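Local coordinates for copper homeostasis protein cutF (Escherichia coli, PDB 2Z4I), which activates the Cpx envelope stress pathway from the outer membrane and takes part in copper homeostasis and in adhesion of cells to hydrophobic surfaces, at residues S24-L29 with S40-K45; G36-L41 with N52-G57; A66-W71 with T81-E86; G131-M136 with V174-E179; G180-E185 with P193-A198. The protein carries 1 engineered substitution. All coordinates share one frame; numbering follows the deposited sequence.

Contact 1. Residues S24-L29 with S40-K45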
# COMPACT_ATOMS: atom_id res chain seq x y z
N SER A 24 -2.30 -12.36 28.24
CA SER A 24 -1.10 -11.79 27.63
C SER A 24 -1.46 -11.04 26.34
O SER A 24 -2.08 -11.61 25.45
CB SER A 24 -0.09 -12.90 27.37
OG SER A 24 1.12 -12.36 26.88
N TRP A 25 -1.06 -9.78 26.24
CA TRP A 25 -1.37 -8.97 25.06
C TRP A 25 -0.16 -8.31 24.42
O TRP A 25 0.70 -7.77 25.11
CB TRP A 25 -2.38 -7.87 25.43
CG TRP A 25 -3.79 -8.34 25.59
CD1 TRP A 25 -4.73 -8.51 24.60
CD2 TRP A 25 -4.42 -8.74 26.80
NE1 TRP A 25 -5.90 -8.99 25.13
CE2 TRP A 25 -5.74 -9.14 26.48
CE3 TRP A 25 -4.00 -8.80 28.13
CZ2 TRP A 25 -6.63 -9.60 27.44
CZ3 TRP A 25 -4.89 -9.25 29.09
CH2 TRP A 25 -6.20 -9.65 28.74
N ARG A 26 -0.11 -8.33 23.09
CA ARG A 26 0.99 -7.71 22.37
C ARG A 26 0.43 -6.77 21.32
O ARG A 26 -0.73 -6.90 20.94
CB ARG A 26 1.86 -8.74 21.63
CG ARG A 26 2.26 -9.97 22.41
CD ARG A 26 2.79 -9.64 23.78
NE ARG A 26 3.00 -10.89 24.48
CZ ARG A 26 4.13 -11.58 24.43
NH1 ARG A 26 5.15 -11.10 23.72
NH2 ARG A 26 4.23 -12.75 25.06
N GLY A 27 1.27 -5.86 20.85
CA GLY A 27 0.87 -4.91 19.83
C GLY A 27 1.88 -3.79 19.74
O GLY A 27 2.64 -3.54 20.68
N VAL A 28 1.91 -3.10 18.60
CA VAL A 28 2.83 -1.99 18.43
C VAL A 28 2.00 -0.72 18.34
O VAL A 28 1.14 -0.58 17.47
CB VAL A 28 3.65 -2.10 17.16
CG1 VAL A 28 4.71 -1.03 17.16
CG2 VAL A 28 4.28 -3.48 17.04
N LEU A 29 2.28 0.22 19.24
CA LEU A 29 1.51 1.44 19.27
C LEU A 29 2.27 2.60 18.64
O LEU A 29 3.49 2.57 18.53
CB LEU A 29 1.14 1.77 20.71
CG LEU A 29 0.27 0.77 21.46
CD1 LEU A 29 0.26 1.10 22.94
CD2 LEU A 29 -1.13 0.80 20.91
N SER A 40 3.78 -4.93 25.45
CA SER A 40 3.35 -6.26 25.85
C SER A 40 2.91 -6.17 27.29
O SER A 40 3.66 -5.68 28.14
CB SER A 40 4.47 -7.29 25.69
OG SER A 40 5.62 -6.88 26.41
N LEU A 41 1.67 -6.60 27.53
CA LEU A 41 1.07 -6.57 28.86
C LEU A 41 0.84 -8.00 29.31
O LEU A 41 0.34 -8.82 28.55
CB LEU A 41 -0.26 -5.82 28.82
CG LEU A 41 -1.18 -5.91 30.04
CD1 LEU A 41 -0.48 -5.44 31.29
CD2 LEU A 41 -2.42 -5.07 29.78
N PHE A 42 1.22 -8.28 30.56
CA PHE A 42 1.10 -9.61 31.13
C PHE A 42 0.26 -9.59 32.39
O PHE A 42 0.63 -8.96 33.39
CB PHE A 42 2.47 -10.16 31.45
CG PHE A 42 3.34 -10.35 30.25
CD1 PHE A 42 3.45 -11.58 29.64
CD2 PHE A 42 4.05 -9.28 29.72
CE1 PHE A 42 4.24 -11.76 28.51
CE2 PHE A 42 4.84 -9.45 28.59
CZ PHE A 42 4.93 -10.69 27.99
N LEU A 43 -0.87 -10.28 32.34
CA LEU A 43 -1.76 -10.33 33.49
C LEU A 43 -1.52 -11.62 34.23
O LEU A 43 -1.78 -12.70 33.72
CB LEU A 43 -3.22 -10.21 33.05
CG LEU A 43 -3.56 -8.82 32.49
CD1 LEU A 43 -5.02 -8.75 32.14
CD2 LEU A 43 -3.21 -7.77 33.52
N GLU A 44 -1.02 -11.50 35.45
CA GLU A 44 -0.71 -12.67 36.24
C GLU A 44 -1.81 -13.15 37.20
O GLU A 44 -2.66 -12.39 37.66
CB GLU A 44 0.59 -12.43 37.01
CG GLU A 44 1.74 -12.05 36.09
CD GLU A 44 1.90 -13.03 34.94
OE1 GLU A 44 2.50 -14.11 35.13
OE2 GLU A 44 1.42 -12.71 33.83
N LYS A 45 -1.75 -14.45 37.48
CA LYS A 45 -2.69 -15.14 38.35
C LYS A 45 -2.76 -14.48 39.73
O LYS A 45 -3.83 -14.40 40.33
CB LYS A 45 -2.27 -16.60 38.49
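Residues 24-29 and 40-45 belong to the first beta hairpin of the N-terminal barrel, strands 24-31 and 34-43. The short segments run antiparallel, 172° between their directions. Trp25 and Leu41 form a hydrogen-bonded pair. Trp25 N donates to Leu41 O at 2.9 Å, and Leu41 N returns a bond to Trp25 O; both donors lie in the plane of the carbonyl they meet. On the Trp25 face, the indole CG is anti to the carbonyl carbon. Chi1 and chi2 together place the ring so that its six-membered edge faces Leu43, while Leu41 CD2 approaches Trp25 CE3 at 4.4 Å. Trp25 and Leu41 both also touch Leu97 of strand 96-100, so this face looks into the barrel.

Ser24, Arg26, Ser40 and Phe42 share the other face. The Arg26 chain bends at chi2 (-47°), and its CD passes Ser40 CB at 3.5 Å. Its guanidinium then crosses Phe42 obliquely, the two planes 51° apart. Phe42 CZ sits over one face of the guanidinium, offset toward the rim. At the guanidinium edge, in its plane, Arg26 NE makes a weak hydrogen bond of 3.4 Å to Ser24 OG.

Contact 2. Residues G36-L41 with N52-G57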
# COMPACT_ATOMS: atom_id res chain seq x y z
N GLY A 36 7.62 3.12 16.31
CA GLY A 36 6.52 2.53 17.04
C GLY A 36 6.98 1.97 18.36
O GLY A 36 8.17 1.75 18.55
N ILE A 37 6.03 1.74 19.26
CA ILE A 37 6.35 1.20 20.56
C ILE A 37 5.86 -0.24 20.70
O ILE A 37 4.66 -0.50 20.66
CB ILE A 37 5.73 2.03 21.69
CG1 ILE A 37 6.09 3.50 21.52
CG2 ILE A 37 6.26 1.59 23.01
CD1 ILE A 37 5.50 4.40 22.59
N GLU A 38 6.81 -1.17 20.85
CA GLU A 38 6.51 -2.59 21.03
C GLU A 38 5.97 -2.74 22.44
O GLU A 38 6.72 -2.65 23.41
CB GLU A 38 7.77 -3.43 20.90
CG GLU A 38 8.25 -3.68 19.50
CD GLU A 38 9.51 -4.53 19.50
OE1 GLU A 38 9.47 -5.65 20.08
OE2 GLU A 38 10.53 -4.09 18.92
N THR A 39 4.68 -3.00 22.56
CA THR A 39 4.03 -3.12 23.86
C THR A 39 3.61 -4.54 24.20
O THR A 39 3.14 -5.28 23.34
CB THR A 39 2.81 -2.21 23.89
OG1 THR A 39 3.24 -0.86 23.64
CG2 THR A 39 2.09 -2.28 25.22
N SER A 40 3.78 -4.93 25.45
CA SER A 40 3.35 -6.26 25.85
C SER A 40 2.91 -6.17 27.29
O SER A 40 3.66 -5.68 28.14
CB SER A 40 4.47 -7.29 25.69
OG SER A 40 5.62 -6.88 26.41
N LEU A 41 1.67 -6.60 27.53
CA LEU A 41 1.07 -6.57 28.86
C LEU A 41 0.84 -8.00 29.31
O LEU A 41 0.34 -8.82 28.55
CB LEU A 41 -0.26 -5.82 28.82
CG LEU A 41 -1.18 -5.91 30.04
CD1 LEU A 41 -0.48 -5.44 31.29
CD2 LEU A 41 -2.42 -5.07 29.78
N ASN A 52 5.78 -4.13 29.25
CA ASN A 52 7.06 -3.83 28.67
C ASN A 52 6.86 -2.95 27.46
O ASN A 52 5.98 -3.22 26.63
CB ASN A 52 7.74 -5.12 28.23
CG ASN A 52 9.17 -4.90 27.77
OD1 ASN A 52 9.63 -5.55 26.83
ND2 ASN A 52 9.88 -4.00 28.42
N GLU A 53 7.66 -1.90 27.35
CA GLU A 53 7.56 -1.03 26.20
C GLU A 53 8.92 -0.89 25.56
O GLU A 53 9.87 -0.51 26.23
CB GLU A 53 7.05 0.35 26.61
CG GLU A 53 5.69 0.34 27.26
CD GLU A 53 5.23 1.73 27.61
OE1 GLU A 53 4.37 1.86 28.51
OE2 GLU A 53 5.71 2.70 26.99
N ARG A 54 9.02 -1.19 24.27
CA ARG A 54 10.27 -1.08 23.55
C ARG A 54 10.11 -0.12 22.38
O ARG A 54 9.15 -0.20 21.63
CB ARG A 54 10.71 -2.45 23.05
CG ARG A 54 12.05 -2.42 22.41
CD ARG A 54 12.53 -3.78 21.98
NE ARG A 54 13.57 -3.61 20.97
CZ ARG A 54 14.77 -3.09 21.22
NH1 ARG A 54 15.09 -2.71 22.45
NH2 ARG A 54 15.64 -2.92 20.22
N TYR A 55 11.06 0.79 22.22
CA TYR A 55 10.99 1.80 21.16
C TYR A 55 11.78 1.50 19.91
O TYR A 55 13.00 1.57 19.92
CB TYR A 55 11.44 3.15 21.72
CG TYR A 55 10.54 3.65 22.81
CD1 TYR A 55 9.45 4.47 22.52
CD2 TYR A 55 10.71 3.23 24.12
CE1 TYR A 55 8.55 4.86 23.51
CE2 TYR A 55 9.82 3.61 25.12
CZ TYR A 55 8.74 4.43 24.81
OH TYR A 55 7.86 4.77 25.80
N LEU A 56 11.07 1.17 18.84
CA LEU A 56 11.70 0.87 17.57
C LEU A 56 12.18 2.19 16.97
O LEU A 56 11.42 3.16 16.95
CB LEU A 56 10.70 0.21 16.63
CG LEU A 56 10.16 -1.12 17.13
CD1 LEU A 56 9.00 -1.60 16.26
CD2 LEU A 56 11.27 -2.14 17.11
N GLY A 57 13.42 2.21 16.50
CA GLY A 57 13.98 3.42 15.92
C GLY A 57 14.21 4.46 17.00
O GLY A 57 13.94 5.65 16.81
O HOH W 1 7.33 -5.12 24.65
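The hairpin of strands 34-43 and 48-56 in the N-terminal barrel, from the calycin clan, holds residues 36-41 and 52-57 together. Glu38 pairs with Arg54, and Ser40 with Asn52, each through two backbone hydrogen bonds. Glu38 N to Arg54 O is the shortest, at 2.7 Å. In the return bond, Arg54 N meets a lone pair of Glu38 O.

On one face, Ile37 and Tyr55 lie side by side and point the same way. Ile37 CG2, anti to its backbone N, sits over one face of the Tyr55 ring, 4.2 Å from the centroid and offset toward the rim. This is a CH-pi contact. The same CG2 also reaches Glu53 CB at 3.9 Å, so one methyl spans two neighbours. The other branch of Ile37, CG1 and CD1, runs along the CD1 and CE1 side of the ring.

On the opposite face, the Glu38 and Arg54 side chains run alongside each other. The Arg54 chain is extended from CG to NE. The two form a long salt bridge, 3.7 Å from Glu38 OE2 to Arg54 NE, with the position of OE2 less certain. The carboxylate and guanidinium planes are 82° apart. A water lies farther along this face. It donates to Glu38 O at 2.8 Å and is also hydrogen-bonded to Ser40 OG at 3.0 Å and to Asn52 OD1, so it ties both strands together.

Strand 34-43 bonds on its other edge to strand 24-31, through pairs such as Thr39 with Gly27. Strand 48-56 bonds to strand 64-72, where Tyr55 and Glu53 touch Phe65.

Contact 3. Residues A66-W71 with T81-E86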
# COMPACT_ATOMS: atom_id res chain seq x y z
N ALA A 66 10.10 -1.22 31.51
CA ALA A 66 8.95 -2.00 31.95
C ALA A 66 8.27 -1.42 33.19
O ALA A 66 8.85 -0.62 33.92
CB ALA A 66 9.36 -3.43 32.20
N SER A 67 7.04 -1.85 33.42
CA SER A 67 6.31 -1.36 34.57
C SER A 67 5.45 -2.49 35.11
O SER A 67 5.12 -3.44 34.39
CB SER A 67 5.44 -0.16 34.18
OG SER A 67 4.64 -0.42 33.05
N TYR A 68 5.10 -2.40 36.38
CA TYR A 68 4.30 -3.45 36.97
C TYR A 68 3.37 -2.81 37.97
O TYR A 68 3.42 -1.60 38.18
CB TYR A 68 5.21 -4.49 37.64
CG TYR A 68 5.79 -4.06 38.95
CD1 TYR A 68 5.26 -4.52 40.15
CD2 TYR A 68 6.84 -3.14 39.00
CE1 TYR A 68 5.75 -4.08 41.38
CE2 TYR A 68 7.35 -2.69 40.22
CZ TYR A 68 6.79 -3.16 41.41
OH TYR A 68 7.24 -2.67 42.62
N GLY A 69 2.51 -3.62 38.57
CA GLY A 69 1.55 -3.12 39.53
C GLY A 69 0.50 -4.20 39.68
O GLY A 69 0.72 -5.32 39.24
N THR A 70 -0.62 -3.87 40.30
CA THR A 70 -1.70 -4.84 40.51
C THR A 70 -2.83 -4.46 39.59
O THR A 70 -2.88 -3.34 39.14
CB THR A 70 -2.20 -4.77 41.95
OG1 THR A 70 -2.59 -3.43 42.26
CG2 THR A 70 -1.10 -5.17 42.91
N TRP A 71 -3.73 -5.39 39.31
CA TRP A 71 -4.86 -5.09 38.43
C TRP A 71 -6.17 -5.62 38.96
O TRP A 71 -6.23 -6.71 39.53
CB TRP A 71 -4.62 -5.69 37.05
CG TRP A 71 -4.36 -7.16 37.10
CD1 TRP A 71 -3.16 -7.77 37.31
CD2 TRP A 71 -5.33 -8.21 37.04
NE1 TRP A 71 -3.32 -9.13 37.39
CE2 TRP A 71 -4.64 -9.43 37.22
CE3 TRP A 71 -6.72 -8.24 36.85
CZ2 TRP A 71 -5.30 -10.66 37.23
CZ3 TRP A 71 -7.37 -9.47 36.85
CH2 TRP A 71 -6.65 -10.67 37.04
N THR A 81 -3.37 -0.56 38.24
CA THR A 81 -2.77 0.36 39.21
C THR A 81 -1.29 -0.03 39.29
O THR A 81 -0.96 -1.14 39.73
CB THR A 81 -3.39 0.17 40.61
OG1 THR A 81 -4.82 0.18 40.50
CG2 THR A 81 -2.93 1.29 41.55
N ASP A 82 -0.41 0.87 38.86
CA ASP A 82 1.02 0.58 38.85
C ASP A 82 1.72 0.68 40.19
O ASP A 82 1.10 0.98 41.21
CB ASP A 82 1.74 1.43 37.79
CG ASP A 82 1.78 2.91 38.15
OD1 ASP A 82 2.19 3.72 37.28
OD2 ASP A 82 1.43 3.27 39.29
N SER A 83 3.03 0.43 40.18
CA SER A 83 3.84 0.45 41.39
C SER A 83 3.80 1.78 42.12
O SER A 83 4.27 1.87 43.26
CB SER A 83 5.29 0.09 41.07
OG SER A 83 6.06 1.25 40.78
N LYS A 84 3.26 2.81 41.49
CA LYS A 84 3.20 4.12 42.14
C LYS A 84 1.78 4.61 42.35
O LYS A 84 1.58 5.77 42.67
CB LYS A 84 3.97 5.15 41.33
CG LYS A 84 5.41 4.78 41.20
CD LYS A 84 6.21 5.86 40.51
CE LYS A 84 7.56 5.31 40.10
NZ LYS A 84 7.39 4.07 39.28
N GLY A 85 0.81 3.72 42.18
CA GLY A 85 -0.58 4.11 42.35
C GLY A 85 -1.24 4.78 41.15
O GLY A 85 -2.43 5.13 41.21
N GLU A 86 -0.49 4.95 40.06
CA GLU A 86 -1.01 5.57 38.85
C GLU A 86 -1.89 4.58 38.10
O GLU A 86 -1.44 3.50 37.75
CB GLU A 86 0.16 5.99 37.95
CG GLU A 86 1.25 6.80 38.66
CD GLU A 86 0.76 8.14 39.19
OE1 GLU A 86 0.82 9.16 38.46
OE2 GLU A 86 0.29 8.17 40.36
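Strands 64-72 and 77-82 pair antiparallel here, with Thr70 and Thr81 as a hydrogen-bonded pair and Gly69 and Asp82 as a non-hydrogen-bonded one. Thr70 N donates to Thr81 O at 2.8 Å and Thr81 N to Thr70 O at 3.0 Å, each nearly along the C=O axis. The CA atoms of Gly69 and Asp82 come within 3.8 Å of each other. A side chain at Gly69 would run into Thr81 O and Asp82 CA, so the close approach depends on glycine. Beyond it, Ser83 N makes a weak hydrogen bond to Tyr68 O.

Tyr68 holds CG between its backbone N and carbonyl carbon, the crowded position (chi1 76°). Ser83 CB sits over one face of its ring, 3.9 Å from the centroid, in a CH-pi contact. It lies nearest the CE2 and CZ atoms. Thr70 and Thr81 stand side by side on one face of the sheet, with Thr70 OG1 4.0 Å from Thr81 CB.

The Asp82 carboxylate turns over the turn that follows it. Its OD2 accepts from Lys84 N at 2.9 Å and from Glu86 N at 2.7 Å, both from above the carboxylate plane. Two N-H groups thus hold one oxygen and fix the rotation of the carboxylate. The Lys84 bond makes an Asx turn. It lies within a type I turn from Asp82 to Gly85 with a G1 beta bulge at Gly85, a classic hairpin connection, here between strands 77-82 and 87-93.

Contact 4. Residues G131-M136 with V174-E179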
# COMPACT_ATOMS: atom_id res chain seq x y z
N GLY A 131 -5.41 2.82 -27.60
CA GLY A 131 -4.76 3.89 -28.33
C GLY A 131 -4.66 3.62 -29.81
O GLY A 131 -5.00 2.52 -30.27
N MSE A 132 -4.21 4.63 -30.56
CA MSE A 132 -4.04 4.47 -31.99
C MSE A 132 -2.60 4.04 -32.22
O MSE A 132 -1.68 4.84 -32.06
CB MSE A 132 -4.33 5.79 -32.72
CG MSE A 132 -5.77 6.31 -32.62
SE MSE A 132 -7.19 5.06 -33.13
CE MSE A 132 -6.62 4.61 -34.91
N TYR A 133 -2.40 2.78 -32.57
CA TYR A 133 -1.07 2.23 -32.81
C TYR A 133 -0.64 2.49 -34.24
O TYR A 133 -1.44 2.39 -35.17
CB TYR A 133 -1.05 0.73 -32.56
CG TYR A 133 0.30 0.06 -32.74
CD1 TYR A 133 1.24 0.05 -31.70
CD2 TYR A 133 0.64 -0.58 -33.94
CE1 TYR A 133 2.47 -0.58 -31.86
CE2 TYR A 133 1.87 -1.21 -34.10
CZ TYR A 133 2.78 -1.20 -33.05
OH TYR A 133 4.01 -1.83 -33.19
N PHE A 134 0.64 2.80 -34.42
CA PHE A 134 1.19 3.08 -35.73
C PHE A 134 2.64 2.64 -35.81
O PHE A 134 3.47 3.07 -35.03
CB PHE A 134 1.08 4.57 -36.05
CG PHE A 134 1.70 4.95 -37.35
CD1 PHE A 134 2.94 5.58 -37.39
CD2 PHE A 134 1.05 4.67 -38.55
CE1 PHE A 134 3.53 5.92 -38.62
CE2 PHE A 134 1.63 5.00 -39.78
CZ PHE A 134 2.88 5.63 -39.81
N TYR A 135 2.94 1.79 -36.78
CA TYR A 135 4.29 1.30 -36.94
C TYR A 135 4.82 1.62 -38.33
O TYR A 135 4.08 1.55 -39.32
CB TYR A 135 4.34 -0.20 -36.71
CG TYR A 135 5.70 -0.80 -36.93
CD1 TYR A 135 6.75 -0.52 -36.05
CD2 TYR A 135 5.95 -1.63 -38.01
CE1 TYR A 135 8.00 -1.05 -36.25
CE2 TYR A 135 7.20 -2.17 -38.22
CZ TYR A 135 8.22 -1.88 -37.34
OH TYR A 135 9.48 -2.42 -37.53
N MSE A 136 6.10 1.95 -38.41
CA MSE A 136 6.72 2.27 -39.69
C MSE A 136 8.21 2.50 -39.56
O MSE A 136 8.64 3.38 -38.81
CB MSE A 136 6.08 3.50 -40.30
CG MSE A 136 6.78 3.95 -41.56
SE MSE A 136 6.03 5.56 -42.29
CE MSE A 136 6.78 6.86 -41.05
N VAL A 174 -3.94 2.07 -36.48
CA VAL A 174 -5.10 1.27 -36.10
C VAL A 174 -5.33 1.28 -34.59
O VAL A 174 -4.38 1.22 -33.80
CB VAL A 174 -4.91 -0.18 -36.55
CG1 VAL A 174 -6.10 -1.00 -36.18
CG2 VAL A 174 -4.67 -0.22 -38.04
N LEU A 175 -6.60 1.36 -34.20
CA LEU A 175 -6.93 1.37 -32.78
C LEU A 175 -6.42 0.05 -32.23
O LEU A 175 -6.54 -0.97 -32.89
CB LEU A 175 -8.44 1.47 -32.56
CG LEU A 175 -8.85 1.57 -31.08
CD1 LEU A 175 -8.60 2.99 -30.59
CD2 LEU A 175 -10.32 1.19 -30.89
N LEU A 176 -5.86 0.08 -31.02
CA LEU A 176 -5.32 -1.13 -30.42
C LEU A 176 -5.62 -1.13 -28.95
O LEU A 176 -5.56 -0.08 -28.30
CB LEU A 176 -3.80 -1.17 -30.64
CG LEU A 176 -2.90 -2.38 -30.32
CD1 LEU A 176 -1.83 -1.96 -29.32
CD2 LEU A 176 -3.71 -3.55 -29.79
N SER A 177 -5.95 -2.30 -28.42
CA SER A 177 -6.22 -2.46 -27.00
C SER A 177 -5.20 -3.47 -26.48
O SER A 177 -5.28 -4.66 -26.81
CB SER A 177 -7.62 -3.01 -26.77
OG SER A 177 -7.81 -3.35 -25.41
N VAL A 178 -4.24 -3.03 -25.68
CA VAL A 178 -3.24 -3.96 -25.20
C VAL A 178 -2.91 -3.70 -23.75
O VAL A 178 -3.14 -2.60 -23.24
CB VAL A 178 -1.93 -3.82 -26.03
CG1 VAL A 178 -1.32 -2.46 -25.79
CG2 VAL A 178 -0.95 -4.92 -25.65
N GLU A 179 -2.38 -4.72 -23.08
CA GLU A 179 -1.96 -4.58 -21.70
C GLU A 179 -0.49 -4.22 -21.78
O GLU A 179 0.21 -4.70 -22.66
CB GLU A 179 -2.12 -5.89 -20.94
CG GLU A 179 -3.50 -6.09 -20.37
CD GLU A 179 -3.60 -7.35 -19.53
OE1 GLU A 179 -2.76 -7.54 -18.62
OE2 GLU A 179 -4.53 -8.14 -19.78
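Four backbone hydrogen bonds join residues 131-136 to 174-179 in the C-terminal OB-fold domain. Gly131 and Leu176 exchange two. Gly131 N donates to Leu176 O at 3.0 Å, and Leu176 N donates to Gly131 O at 2.7 Å; both approach nearly along the C=O axis. Tyr133 and Val174 exchange the other two. Val174 N reaches Tyr133 O in the carbonyl plane, at 2.8 Å. Tyr133 N meets Val174 O from 37° above that plane, so it is not on a lone pair. All four of these residues are buried, and the bonds satisfy the N-H and C=O groups of each.

The pair between them, Met132 and Leu175, is non-hydrogen-bonded. Their backbones bond to other strands: Met132 to Thr143, and Leu175 to Tyr206. Met132 is selenomethionine, and its chain is bent at chi2 and chi3. The bends lay SE against Leu175 CD1, at 3.6 Å, and bring CE over the backbone near Leu175 N. On the other face, Tyr133 CB packs on Leu176 CB at 3.9 Å.

The segments cross at 112°, far from straight antiparallel, as the strongly coiled strands of a small barrel do. Residues 124-136 have been proposed to contain a copper-binding motif. Strand 127-135 is flanked by strand 140-144 on its other side, and strand 174-185 by strand 205-206. Helix 157-167 packs on the Tyr133 face, where Tyr163 meets the Tyr133 ring edge-to-face.

Contact 5. Residues G180-E185 with P193-A198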
# COMPACT_ATOMS: atom_id res chain seq x y z
N GLY A 180 -0.03 -3.36 -20.89
CA GLY A 180 1.37 -2.98 -20.93
C GLY A 180 1.77 -2.09 -19.78
O GLY A 180 0.92 -1.61 -19.03
N HIS A 181 3.07 -1.87 -19.63
CA HIS A 181 3.59 -1.01 -18.57
C HIS A 181 4.68 -0.14 -19.16
O HIS A 181 5.21 -0.43 -20.23
CB HIS A 181 4.16 -1.86 -17.43
CG HIS A 181 5.19 -2.85 -17.88
ND1 HIS A 181 4.85 -4.03 -18.53
CD2 HIS A 181 6.54 -2.83 -17.81
CE1 HIS A 181 5.95 -4.69 -18.83
NE2 HIS A 181 6.99 -3.99 -18.41
N PHE A 182 5.03 0.94 -18.47
CA PHE A 182 6.08 1.81 -18.97
C PHE A 182 7.43 1.38 -18.45
O PHE A 182 7.56 0.97 -17.30
CB PHE A 182 5.82 3.25 -18.57
CG PHE A 182 4.62 3.84 -19.22
CD1 PHE A 182 3.38 3.74 -18.63
CD2 PHE A 182 4.73 4.46 -20.46
CE1 PHE A 182 2.25 4.24 -19.25
CE2 PHE A 182 3.62 4.96 -21.10
CZ PHE A 182 2.37 4.86 -20.50
N THR A 183 8.44 1.47 -19.30
CA THR A 183 9.77 1.10 -18.89
C THR A 183 10.75 2.09 -19.48
O THR A 183 10.39 2.85 -20.37
CB THR A 183 10.13 -0.28 -19.38
OG1 THR A 183 11.38 -0.67 -18.83
CG2 THR A 183 10.23 -0.30 -20.88
N LEU A 184 11.98 2.08 -18.98
CA LEU A 184 13.01 2.98 -19.48
C LEU A 184 13.84 2.26 -20.51
O LEU A 184 14.25 1.12 -20.30
CB LEU A 184 13.92 3.45 -18.35
CG LEU A 184 13.31 4.41 -17.32
CD1 LEU A 184 14.28 4.63 -16.19
CD2 LEU A 184 12.96 5.72 -17.99
N GLU A 185 14.08 2.92 -21.63
CA GLU A 185 14.88 2.33 -22.69
C GLU A 185 16.00 3.31 -23.04
O GLU A 185 16.21 4.29 -22.34
CB GLU A 185 14.00 2.06 -23.91
CG GLU A 185 14.55 0.98 -24.82
CD GLU A 185 13.53 0.51 -25.84
OE1 GLU A 185 13.05 1.37 -26.63
OE2 GLU A 185 13.21 -0.71 -25.86
N PRO A 193 18.00 7.22 -21.69
CA PRO A 193 16.94 6.73 -20.77
C PRO A 193 15.64 7.45 -21.05
O PRO A 193 15.45 8.59 -20.61
CB PRO A 193 17.41 7.04 -19.36
CG PRO A 193 18.24 8.31 -19.61
CD PRO A 193 18.98 8.02 -20.94
N THR A 194 14.73 6.80 -21.78
CA THR A 194 13.45 7.41 -22.11
C THR A 194 12.26 6.45 -21.96
O THR A 194 12.31 5.28 -22.37
CB THR A 194 13.45 7.97 -23.55
OG1 THR A 194 13.10 6.93 -24.47
CG2 THR A 194 14.83 8.47 -23.93
N LYS A 195 11.19 6.96 -21.37
CA LYS A 195 9.96 6.21 -21.14
C LYS A 195 9.51 5.55 -22.44
O LYS A 195 9.61 6.14 -23.51
CB LYS A 195 8.88 7.18 -20.65
CG LYS A 195 7.72 6.55 -19.90
CD LYS A 195 6.67 7.60 -19.55
CE LYS A 195 5.96 8.14 -20.79
NZ LYS A 195 4.81 9.04 -20.46
N VAL A 196 9.01 4.32 -22.35
CA VAL A 196 8.56 3.58 -23.52
C VAL A 196 7.53 2.56 -23.07
O VAL A 196 7.65 1.99 -21.99
CB VAL A 196 9.72 2.84 -24.20
CG1 VAL A 196 10.38 1.90 -23.21
CG2 VAL A 196 9.21 2.03 -25.37
N LEU A 197 6.53 2.31 -23.91
CA LEU A 197 5.49 1.35 -23.56
C LEU A 197 5.87 -0.06 -23.96
O LEU A 197 6.09 -0.34 -25.14
CB LEU A 197 4.16 1.69 -24.23
CG LEU A 197 3.01 0.79 -23.77
CD1 LEU A 197 2.69 1.15 -22.33
CD2 LEU A 197 1.77 0.98 -24.62
N ALA A 198 5.93 -0.95 -22.97
CA ALA A 198 6.27 -2.34 -23.21
C ALA A 198 5.00 -3.17 -23.10
O ALA A 198 4.33 -3.17 -22.07
CB ALA A 198 7.30 -2.81 -22.18
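Strands 174-185 and 194-199 form a beta hairpin of the C-terminal OB-fold domain, and residues 180-185 and 193-198 are its paired arms. The arms are antiparallel and twisted, with 140° between their directions. Three hydrogen-bonded pairs hold them: His181 with Ala198, Thr183 with Val196, and Glu185 with Thr194. Ala198 N to His181 O is nearly straight, while Val196 N to Thr183 O is weak. Glu185 and Thr194 meet each other's carbonyls from above the plane.

Lys195 can be followed along its whole chain. CB leaves on the same face as Phe182, and CG is anti to the backbone N (chi1 -159°). CG lies 3.7 Å from Phe182 CD2 and also near Phe182 CB. CD keeps alongside, 3.8 Å from the same CD2. The chain then bends at chi3 (68°), so that CE stays by the ring, 4.0 Å from Phe182 CE2. NZ ends past these ring contacts. The aliphatic part of the lysine thus runs beside the phenylalanine, both pointing the same way.

Leu197 CD1 takes one face of the Phe182 ring, directly over its centre, 4.1 Å from the centroid. Phe151 of strand 150-152 meets the same ring edge-to-face and also touches Lys195.

On the other face of the hairpin, the His181 ring stands in the crowded chi1 position. Its ND1 is hydrogen-bonded to Asp200 OD1. Ala198 CB lies over one ring face, offset toward the rim, 4.0 Å from His181 NE2.

Contacts 1, 2 and 3 come first along the chain and share the seven-stranded antiparallel sheet of the N-terminal domain. Contacts 1 and 2 both use strand 34-43, and their centres are 11 Å apart. Contact 3 lies on the next hairpin but one, with its centre 17 Å from that of contact 2. Trp71 of contact 3 touches Leu43 and Glu44 of contact 1. Contacts 4 and 5 follow in the C-terminal OB domain. They occupy successive parts of strand 174-185. The centres of contacts 4 and 5 are 15 Å apart. Nearest atoms of the two groups are about 32 Å apart or more. The chain is therefore two separate barrels joined by a flexible linker, which fits the domain swapping between subunits.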